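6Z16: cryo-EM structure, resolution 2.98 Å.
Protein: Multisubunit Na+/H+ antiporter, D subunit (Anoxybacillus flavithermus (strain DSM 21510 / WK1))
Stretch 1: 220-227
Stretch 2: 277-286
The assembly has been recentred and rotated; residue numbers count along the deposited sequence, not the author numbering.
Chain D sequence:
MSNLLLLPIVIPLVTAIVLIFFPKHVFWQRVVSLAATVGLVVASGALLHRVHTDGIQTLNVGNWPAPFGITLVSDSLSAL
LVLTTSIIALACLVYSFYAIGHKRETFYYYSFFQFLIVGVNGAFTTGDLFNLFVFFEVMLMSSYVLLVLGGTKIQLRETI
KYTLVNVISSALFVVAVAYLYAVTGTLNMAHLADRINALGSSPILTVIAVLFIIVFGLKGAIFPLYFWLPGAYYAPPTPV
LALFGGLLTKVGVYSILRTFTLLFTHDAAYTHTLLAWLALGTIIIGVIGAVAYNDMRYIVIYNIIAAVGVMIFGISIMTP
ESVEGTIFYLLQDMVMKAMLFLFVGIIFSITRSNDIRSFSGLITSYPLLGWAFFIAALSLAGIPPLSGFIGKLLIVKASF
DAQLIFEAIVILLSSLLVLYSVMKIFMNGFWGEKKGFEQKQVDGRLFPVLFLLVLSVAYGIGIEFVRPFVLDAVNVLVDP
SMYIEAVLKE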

ATOM      1  N   GLY D 220      -6.265  -7.883 -63.461  1.00 53.96           N
ATOM      2  CA  GLY D 220      -6.608  -7.215 -64.698  1.00 48.90           C
ATOM      3  C   GLY D 220      -6.969  -8.250 -65.741  1.00 45.37           C
ATOM      4  O   GLY D 220      -6.172  -9.131 -66.043  1.00 52.15           O
ATOM      5  N   ALA D 221      -8.166  -8.116 -66.313  1.00 41.27           N
ATOM      6  CA  ALA D 221      -8.862  -9.221 -66.977  1.00 41.67           C
ATOM      7  C   ALA D 221      -8.155  -9.661 -68.256  1.00 47.01           C
ATOM      8  O   ALA D 221      -8.220  -8.978 -69.280  1.00 51.66           O
ATOM      9  CB  ALA D 221     -10.294  -8.811 -67.283  1.00 38.75           C
ATOM     10  N   ILE D 222      -7.500 -10.814 -68.190  1.00 46.01           N
ATOM     11  CA  ILE D 222      -6.899 -11.470 -69.337  1.00 51.25           C
ATOM     12  C   ILE D 222      -7.829 -12.615 -69.727  1.00 55.85           C
ATOM     13  O   ILE D 222      -8.636 -13.079 -68.929  1.00 66.72           O
ATOM     14  CB  ILE D 222      -5.468 -11.972 -68.989  1.00 44.50           C
ATOM     15  CG1 ILE D 222      -4.651 -10.851 -68.370  1.00 45.58           C
ATOM     16  CG2 ILE D 222      -4.679 -12.426 -70.192  1.00 40.48           C
ATOM     17  CD1 ILE D 222      -4.508  -9.649 -69.233  1.00 46.43           C
ATOM     18  N   PHE D 223      -7.782 -13.033 -70.985  1.00 55.42           N
ATOM     19  CA  PHE D 223      -8.312 -14.342 -71.334  1.00 53.87           C
ATOM     20  C   PHE D 223      -7.358 -15.420 -70.819  1.00 73.15           C
ATOM     21  O   PHE D 223      -6.140 -15.287 -70.969  1.00 70.14           O
ATOM     22  CB  PHE D 223      -8.476 -14.460 -72.851  1.00 39.43           C
ATOM     23  CG  PHE D 223      -9.006 -15.788 -73.314  1.00 45.56           C
ATOM     24  CD1 PHE D 223     -10.360 -16.073 -73.238  1.00 54.65           C
ATOM     25  CD2 PHE D 223      -8.149 -16.749 -73.833  1.00 43.73           C
ATOM     26  CE1 PHE D 223     -10.848 -17.290 -73.661  1.00 49.64           C
ATOM     27  CE2 PHE D 223      -8.630 -17.966 -74.254  1.00 43.15           C
ATOM     28  CZ  PHE D 223      -9.982 -18.237 -74.170  1.00 46.60           C
ATOM     29  N   PRO D 224      -7.871 -16.509 -70.222  1.00 65.20           N
ATOM     30  CA  PRO D 224      -9.255 -16.872 -69.917  1.00 64.25           C
ATOM     31  C   PRO D 224      -9.642 -16.611 -68.467  1.00 70.89           C
ATOM     32  O   PRO D 224     -10.219 -17.476 -67.817  1.00 76.00           O
ATOM     33  CB  PRO D 224      -9.278 -18.366 -70.199  1.00 55.96           C
ATOM     34  CG  PRO D 224      -7.925 -18.801 -69.809  1.00 51.99           C
ATOM     35  CD  PRO D 224      -6.985 -17.681 -70.134  1.00 49.88           C
ATOM     36  N   LEU D 225      -9.312 -15.426 -67.963  1.00 54.79           N
ATOM     37  CA  LEU D 225      -9.552 -15.066 -66.572  1.00 41.94           C
ATOM     38  C   LEU D 225     -10.403 -13.807 -66.468  1.00 47.78           C
ATOM     39  O   LEU D 225     -10.360 -13.118 -65.447  1.00 51.85           O
ATOM     40  CB  LEU D 225      -8.213 -14.864 -65.864  1.00 40.52           C
ATOM     41  CG  LEU D 225      -7.271 -16.064 -65.893  1.00 42.24           C
ATOM     42  CD1 LEU D 225      -5.906 -15.693 -65.383  1.00 55.65           C
ATOM     43  CD2 LEU D 225      -7.850 -17.199 -65.084  1.00 50.55           C
ATOM     44  N   TYR D 226     -11.165 -13.484 -67.512  1.00 38.75           N
ATOM     45  CA  TYR D 226     -11.825 -12.191 -67.632  1.00 31.98           C
ATOM     46  C   TYR D 226     -13.273 -12.217 -67.185  1.00 30.55           C
ATOM     47  O   TYR D 226     -13.904 -11.158 -67.147  1.00 25.79           O
ATOM     48  CB  TYR D 226     -11.779 -11.699 -69.091  1.00 40.20           C
ATOM     49  CG  TYR D 226     -12.700 -12.450 -70.037  1.00 62.11           C
ATOM     50  CD1 TYR D 226     -12.299 -13.641 -70.618  1.00 74.09           C
ATOM     51  CD2 TYR D 226     -13.957 -11.946 -70.377  1.00 78.34           C
ATOM     52  CE1 TYR D 226     -13.132 -14.328 -71.472  1.00 80.97           C
ATOM     53  CE2 TYR D 226     -14.796 -12.631 -71.214  1.00 76.02           C
ATOM     54  CZ  TYR D 226     -14.378 -13.818 -71.761  1.00 84.42           C
ATOM     55  OH  TYR D 226     -15.213 -14.488 -72.618  1.00 91.23           O
ATOM     56  N   PHE D 227     -13.809 -13.397 -66.876  1.00 36.63           N
ATOM     57  CA  PHE D 227     -15.243 -13.647 -66.950  1.00 38.25           C
ATOM     58  C   PHE D 227     -16.048 -12.908 -65.889  1.00 49.10           C
ATOM     59  O   PHE D 227     -17.275 -12.824 -66.006  1.00 45.99           O
ATOM     60  CB  PHE D 227     -15.499 -15.147 -66.822  1.00 41.16           C
ATOM     61  CG  PHE D 227     -14.936 -15.963 -67.947  1.00 46.94           C
ATOM     62  CD1 PHE D 227     -15.638 -16.122 -69.130  1.00 49.56           C
ATOM     63  CD2 PHE D 227     -13.711 -16.597 -67.807  1.00 42.52           C
ATOM     64  CE1 PHE D 227     -15.127 -16.885 -70.154  1.00 44.99           C
ATOM     65  CE2 PHE D 227     -13.198 -17.362 -68.835  1.00 43.49           C
ATOM     66  CZ  PHE D 227     -13.907 -17.500 -70.007  1.00 43.74           C
ATOM     67  N   TRP D 277       0.226 -15.603 -76.477  1.00 37.31           N
ATOM     68  CA  TRP D 277      -1.045 -16.258 -76.793  1.00 37.82           C
ATOM     69  C   TRP D 277      -2.190 -15.791 -75.897  1.00 28.24           C
ATOM     70  O   TRP D 277      -3.326 -15.651 -76.379  1.00 23.90           O
ATOM     71  CB  TRP D 277      -0.913 -17.777 -76.740  1.00 49.93           C
ATOM     72  CG  TRP D 277      -0.114 -18.321 -77.874  1.00 86.47           C
ATOM     73  CD1 TRP D 277       1.121 -18.882 -77.809  1.00 97.30           C
ATOM     74  CD2 TRP D 277      -0.465 -18.282 -79.265  1.00116.71           C
ATOM     75  NE1 TRP D 277       1.548 -19.236 -79.063  1.00107.16           N
ATOM     76  CE2 TRP D 277       0.594 -18.871 -79.976  1.00120.23           C
ATOM     77  CE3 TRP D 277      -1.583 -17.824 -79.974  1.00122.67           C
ATOM     78  CZ2 TRP D 277       0.572 -19.014 -81.365  1.00122.24           C
ATOM     79  CZ3 TRP D 277      -1.601 -17.965 -81.350  1.00112.33           C
ATOM     80  CH2 TRP D 277      -0.532 -18.556 -82.030  1.00109.85           C
ATOM     81  N   LEU D 278      -1.914 -15.506 -74.617  1.00 29.35           N
ATOM     82  CA  LEU D 278      -2.964 -14.977 -73.747  1.00 38.83           C
ATOM     83  C   LEU D 278      -3.404 -13.585 -74.190  1.00 38.70           C
ATOM     84  O   LEU D 278      -4.598 -13.259 -74.143  1.00 34.31           O
ATOM     85  CB  LEU D 278      -2.490 -14.950 -72.294  1.00 55.76           C
ATOM     86  CG  LEU D 278      -2.221 -16.285 -71.600  1.00 60.66           C
ATOM     87  CD1 LEU D 278      -1.617 -16.052 -70.234  1.00 55.91           C
ATOM     88  CD2 LEU D 278      -3.468 -17.139 -71.504  1.00 51.23           C
ATOM     89  N   ALA D 279      -2.459 -12.771 -74.669  1.00 44.87           N
ATOM     90  CA  ALA D 279      -2.792 -11.437 -75.154  1.00 33.30           C
ATOM     91  C   ALA D 279      -3.610 -11.485 -76.435  1.00 31.54           C
ATOM     92  O   ALA D 279      -4.546 -10.689 -76.602  1.00 32.46           O
ATOM     93  CB  ALA D 279      -1.516 -10.639 -75.374  1.00 26.54           C
ATOM     94  N   LEU D 280      -3.265 -12.395 -77.357  1.00 38.19           N
ATOM     95  CA  LEU D 280      -4.052 -12.539 -78.583  1.00 43.44           C
ATOM     96  C   LEU D 280      -5.477 -12.976 -78.279  1.00 35.71           C
ATOM     97  O   LEU D 280      -6.433 -12.436 -78.854  1.00 37.99           O
ATOM     98  CB  LEU D 280      -3.390 -13.529 -79.538  1.00 48.51           C
ATOM     99  CG  LEU D 280      -2.067 -13.111 -80.173  1.00 58.08           C
ATOM    100  CD1 LEU D 280      -1.502 -14.241 -81.016  1.00 53.18           C
ATOM    101  CD2 LEU D 280      -2.235 -11.845 -80.991  1.00 53.75           C
ATOM    102  N   GLY D 281      -5.637 -13.926 -77.350  1.00 33.90           N
ATOM    103  CA  GLY D 281      -6.973 -14.311 -76.928  1.00 28.13           C
ATOM    104  C   GLY D 281      -7.744 -13.187 -76.266  1.00 29.08           C
ATOM    105  O   GLY D 281      -8.957 -13.059 -76.470  1.00 28.00           O
ATOM    106  N   THR D 282      -7.047 -12.331 -75.511  1.00 26.99           N
ATOM    107  CA  THR D 282      -7.697 -11.204 -74.843  1.00 25.88           C
ATOM    108  C   THR D 282      -8.213 -10.185 -75.850  1.00 27.39           C
ATOM    109  O   THR D 282      -9.348  -9.699 -75.734  1.00 25.21           O
ATOM    110  CB  THR D 282      -6.716 -10.539 -73.885  1.00 17.60           C
ATOM    111  OG1 THR D 282      -6.096 -11.538 -73.072  1.00 11.58           O
ATOM    112  CG2 THR D 282      -7.446  -9.575 -72.985  1.00 13.15           C
ATOM    113  N   ILE D 283      -7.386  -9.864 -76.853  1.00 32.99           N
ATOM    114  CA  ILE D 283      -7.772  -8.942 -77.922  1.00 36.33           C
ATOM    115  C   ILE D 283      -8.975  -9.472 -78.693  1.00 31.21           C
ATOM    116  O   ILE D 283      -9.924  -8.725 -78.978  1.00 26.05           O
ATOM    117  CB  ILE D 283      -6.571  -8.685 -78.851  1.00 38.11           C
ATOM    118  CG1 ILE D 283      -5.476  -7.920 -78.122  1.00 42.24           C
ATOM    119  CG2 ILE D 283      -6.976  -7.925 -80.075  1.00 36.91           C
ATOM    120  CD1 ILE D 283      -4.176  -7.885 -78.867  1.00 55.51           C
ATOM    121  N   ILE D 284      -8.972 -10.772 -79.013  1.00 34.29           N
ATOM    122  CA  ILE D 284     -10.071 -11.350 -79.788  1.00 38.42           C
ATOM    123  C   ILE D 284     -11.374 -11.348 -78.989  1.00 46.98           C
ATOM    124  O   ILE D 284     -12.433 -10.985 -79.523  1.00 49.86           O
ATOM    125  CB  ILE D 284      -9.686 -12.756 -80.278  1.00 37.27           C
ATOM    126  CG1 ILE D 284      -8.554 -12.662 -81.297  1.00 42.42           C
ATOM    127  CG2 ILE D 284     -10.858 -13.461 -80.917  1.00 32.55           C
ATOM    128  CD1 ILE D 284      -7.929 -13.985 -81.629  1.00 51.96           C
ATOM    129  N   ILE D 285     -11.314 -11.702 -77.696  1.00 37.16           N
ATOM    130  CA  ILE D 285     -12.498 -11.650 -76.828  1.00 36.98           C
ATOM    131  C   ILE D 285     -13.042 -10.228 -76.725  1.00 37.27           C
ATOM    132  O   ILE D 285     -14.261 -10.004 -76.828  1.00 36.58           O
ATOM    133  CB  ILE D 285     -12.163 -12.229 -75.439  1.00 47.95           C
ATOM    134  CG1 ILE D 285     -11.995 -13.748 -75.500  1.00 60.32           C
ATOM    135  CG2 ILE D 285     -13.205 -11.854 -74.408  1.00 35.56           C
ATOM    136  CD1 ILE D 285     -13.253 -14.478 -75.878  1.00 54.72           C
ATOM    137  N   GLY D 286     -12.144  -9.247 -76.576  1.00 39.24           N
ATOM    138  CA  GLY D 286     -12.572  -7.863 -76.454  1.00 27.94           C
ATOM    139  C   GLY D 286     -13.247  -7.327 -77.701  1.00 30.65           C
ATOM    140  O   GLY D 286     -14.285  -6.665 -77.615  1.00 27.20           O
TER

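What does the start of stretch 2 offer to the irregular segment 220-227? Trp-277 lies too far off to take part, so contact begins at Leu-278, whose CA-to-CB bond points sideways to the other stretch. With chi1 in m and chi2 in t, the side chain reaches Ile-222, Phe-223 and Pro-224. Leu-278 CB packs on Ile-222 CG2 at 3.9 Å, while Leu-278 CD2 sits 3.8 Å from Pro-224 CD and 3.3 Å from the backbone atom Phe-223 O. A branched, apolar side chain suits this place because it can cover three consecutive residues, including the proline that follows a cis peptide bond. Ala-279 and Leu-280 come next, and both point away.

What does the glycine at 281 allow? Gly-281 leaves room for Phe-223, whose CB approaches Gly-281 C at 3.7 Å and whose ring meets Gly-281 CA obliquely. A CB at this position would point toward the segment and lie 2.8 Å from Phe-223 CD2, a clash. Without one, the backbones can come near: the CA atoms of Phe-223 and Thr-282 are 4.7 Å apart.

How is the one polar link across the contact made? Phe-223 N donates a hydrogen bond to Thr-282 OG1 at 3.1 Å, with a nearly straight N-H...acceptor angle of 165°. The same hydroxyl donates to Leu-278 O, 2.5 Å from Thr-282 OG1, one turn back along the helix. Threonine suits the site because its hydroxyl can accept from the segment while giving its own proton to the helix backbone; chi1 in m places OG1 for both. Its methyl also contributes, with Thr-282 CG2 3.8 Å from Ala-221 O, and Ile-222 CG2 comes within 3.3 Å of Thr-282 OG1. Thr-282 is buried, so this hydrogen bond satisfies a loop amide in an otherwise largely apolar setting.

What closes the contact at the far end? After Ile-283 and Ile-284, which make no contact, Ile-285 points toward the segment and meets two aromatic rings. Ile-285 CG1 lies 3.6 Å from Phe-223 CD1, an oblique approach to that ring. Ile-285 CG2 lies over one face of the Tyr-226 ring, 3.7 Å from the centroid of that ring and 21° off the normal, a CH-pi contact; the nearest ring atom, Tyr-226 CZ, is 3.5 Å from Ile-285 CG2. A beta-branched, apolar side chain suits this place because it has enough bulk to touch both rings. The two stretches together bury 386 Å², and Gly-286 adds nothing to it.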